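Side-chain contact in MtN3/saliva family (Thermodesulfovibrio yellowstonii, PDB 4RNG), which probably transports sugars across the membrane as a two-subunit SemiSWEET, a bacterial homologue of the SWEET transporters: residues F46-I51 against I75-I80. Numbering follows the deposited sequence.
Sequences FMAIGI and ILIFLI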
loop_
_atom_site.group_PDB
_atom_site.type_symbol
_atom_site.label_atom_id
_atom_site.label_comp_id
_atom_site.label_asym_id
_atom_site.label_seq_id
_atom_site.Cartn_x
_atom_site.Cartn_y
_atom_site.Cartn_z
ATOM N N PHE C 46 -2.158 4.178 -9.267
ATOM C CA PHE C 46 -2.749 2.861 -9.324
ATOM C C PHE C 46 -3.067 2.299 -7.936
ATOM O O PHE C 46 -3.992 1.509 -7.795
ATOM C CB PHE C 46 -1.838 1.945 -10.130
ATOM C CG PHE C 46 -1.885 2.232 -11.607
ATOM C CD1 PHE C 46 -2.979 1.859 -12.363
ATOM C CD2 PHE C 46 -0.849 2.901 -12.228
ATOM C CE1 PHE C 46 -3.037 2.139 -13.712
ATOM C CE2 PHE C 46 -0.900 3.180 -13.580
ATOM C CZ PHE C 46 -1.996 2.799 -14.321
ATOM N N MET C 47 -2.285 2.673 -6.924
ATOM C CA MET C 47 -2.586 2.251 -5.565
ATOM C C MET C 47 -3.990 2.748 -5.204
ATOM O O MET C 47 -4.810 1.987 -4.690
ATOM C CB MET C 47 -1.577 2.805 -4.547
ATOM C CG MET C 47 -0.453 1.857 -4.153
ATOM S SD MET C 47 -0.995 0.171 -3.796
ATOM C CE MET C 47 -1.944 0.419 -2.306
ATOM N N ALA C 48 -4.264 4.017 -5.509
ATOM C CA ALA C 48 -5.549 4.627 -5.192
ATOM C C ALA C 48 -6.721 3.842 -5.777
ATOM O O ALA C 48 -7.663 3.506 -5.049
ATOM C CB ALA C 48 -5.586 6.061 -5.680
ATOM N N ILE C 49 -6.674 3.535 -7.073
ATOM C CA ILE C 49 -7.760 2.755 -7.683
ATOM C C ILE C 49 -7.898 1.380 -7.057
ATOM O O ILE C 49 -9.015 0.962 -6.731
ATOM C CB ILE C 49 -7.595 2.573 -9.185
ATOM C CG1 ILE C 49 -7.658 3.919 -9.882
ATOM C CG2 ILE C 49 -8.694 1.703 -9.730
ATOM C CD1 ILE C 49 -6.356 4.290 -10.400
ATOM N N GLY C 50 -6.768 0.680 -6.890
ATOM C CA GLY C 50 -6.783 -0.641 -6.297
ATOM C C GLY C 50 -7.404 -0.596 -4.921
ATOM O O GLY C 50 -8.288 -1.384 -4.600
ATOM N N ILE C 51 -6.992 0.396 -4.144
ATOM C CA ILE C 51 -7.493 0.606 -2.795
ATOM C C ILE C 51 -8.989 0.899 -2.775
ATOM O O ILE C 51 -9.701 0.428 -1.886
ATOM C CB ILE C 51 -6.731 1.759 -2.111
ATOM C CG1 ILE C 51 -5.372 1.256 -1.654
ATOM C CG2 ILE C 51 -7.489 2.289 -0.897
ATOM C CD1 ILE C 51 -4.596 2.271 -0.908
ATOM N N ILE C 75 -7.505 8.701 1.550
ATOM C CA ILE C 75 -7.306 10.083 1.942
ATOM C C ILE C 75 -5.838 10.431 1.999
ATOM O O ILE C 75 -5.408 11.450 1.463
ATOM C CB ILE C 75 -7.949 10.391 3.297
ATOM C CG1 ILE C 75 -9.476 10.416 3.156
ATOM C CG2 ILE C 75 -7.497 11.756 3.789
ATOM C CD1 ILE C 75 -10.212 9.554 4.130
ATOM N N LEU C 76 -5.066 9.573 2.651
ATOM C CA LEU C 76 -3.647 9.834 2.825
ATOM C C LEU C 76 -2.905 9.770 1.487
ATOM O O LEU C 76 -2.020 10.585 1.210
ATOM C CB LEU C 76 -3.062 8.837 3.836
ATOM C CG LEU C 76 -3.614 8.950 5.265
ATOM C CD1 LEU C 76 -3.064 7.845 6.136
ATOM C CD2 LEU C 76 -3.344 10.320 5.899
ATOM N N ILE C 77 -3.308 8.830 0.636
ATOM C CA ILE C 77 -2.679 8.682 -0.671
ATOM C C ILE C 77 -2.958 9.891 -1.526
ATOM O O ILE C 77 -2.067 10.397 -2.209
ATOM C CB ILE C 77 -3.137 7.416 -1.384
ATOM C CG1 ILE C 77 -2.277 6.252 -0.909
ATOM C CG2 ILE C 77 -2.966 7.537 -2.881
ATOM C CD1 ILE C 77 -2.647 4.942 -1.544
ATOM N N PHE C 78 -4.188 10.387 -1.448
ATOM C CA PHE C 78 -4.515 11.604 -2.153
ATOM C C PHE C 78 -3.623 12.766 -1.703
ATOM O O PHE C 78 -3.215 13.576 -2.536
ATOM C CB PHE C 78 -5.971 11.976 -1.971
ATOM C CG PHE C 78 -6.281 13.333 -2.470
ATOM C CD1 PHE C 78 -6.418 13.560 -3.831
ATOM C CD2 PHE C 78 -6.403 14.390 -1.597
ATOM C CE1 PHE C 78 -6.685 14.819 -4.303
ATOM C CE2 PHE C 78 -6.671 15.662 -2.066
ATOM C CZ PHE C 78 -6.809 15.872 -3.421
ATOM N N LEU C 79 -3.329 12.882 -0.412
ATOM C CA LEU C 79 -2.413 13.948 -0.001
ATOM C C LEU C 79 -1.119 13.866 -0.753
ATOM O O LEU C 79 -0.634 14.861 -1.267
ATOM C CB LEU C 79 -2.086 13.911 1.493
ATOM C CG LEU C 79 -2.892 14.805 2.408
ATOM C CD1 LEU C 79 -4.350 14.443 2.321
ATOM C CD2 LEU C 79 -2.360 14.626 3.803
ATOM N N ILE C 80 -0.580 12.653 -0.813
ATOM C CA ILE C 80 0.699 12.398 -1.439
ATOM C C ILE C 80 0.650 12.754 -2.910
ATOM O O ILE C 80 1.572 13.396 -3.413
ATOM C CB ILE C 80 1.128 10.932 -1.248
ATOM C CG1 ILE C 80 1.490 10.710 0.225
ATOM C CG2 ILE C 80 2.309 10.596 -2.122
ATOM C CD1 ILE C 80 1.592 9.256 0.624
#
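Ile77 reaches across from helix 64-87 and sets its two methyl branches against three residues of helix 41-60: Met47, Ala48 and Ile51. The tight part lies at CD1. Ile77 CD1 meets Ile51 CD1 tip to tip at 3.4 Å, short for two methyls and a value to be taken with caution at 2.4 Å resolution, and the same methyl lies 3.8 Å from Met47 CB. Both isoleucines carry CG1 anti to the carbonyl carbon (chi1 -85° in Ile77, -78° in Ile51) and then run on extended through chi2, which stretches each CD1 out toward the partner helix. Met47 takes part through its CB, not its sulfur; its chain bends at chi2 and chi3. Thr19 of the second subunit packs on Met47, so Met47 also touches the dimer partner.

The other branch of Ile77 is looser. Its CG2 comes no nearer than 4.1 Å to Ala48 CB, a marginal touch, although the closest CA pair across the segments is Ala48 and Ile77, 6.7 Å apart. Ala48 is partly exposed, whereas Ile77 and Ile51 are buried, so the CG2 side is also the more open one. Leu23 of helix 23-33 and Phe44 of helix 41-60 also touch Ile77, while Ile51 packs on Asn70 and Ser73 of helix 64-87.

The two helices run antiparallel: the axes of the two segments approach to 9.9 Å, with 163° between their directions, and both belong to predicted transmembrane spans. No hydrogen bond crosses between the segments, and between them the contact is apolar: one isoleucine, set against a methionine, an alanine and a second isoleucine, supplies a non-directional join.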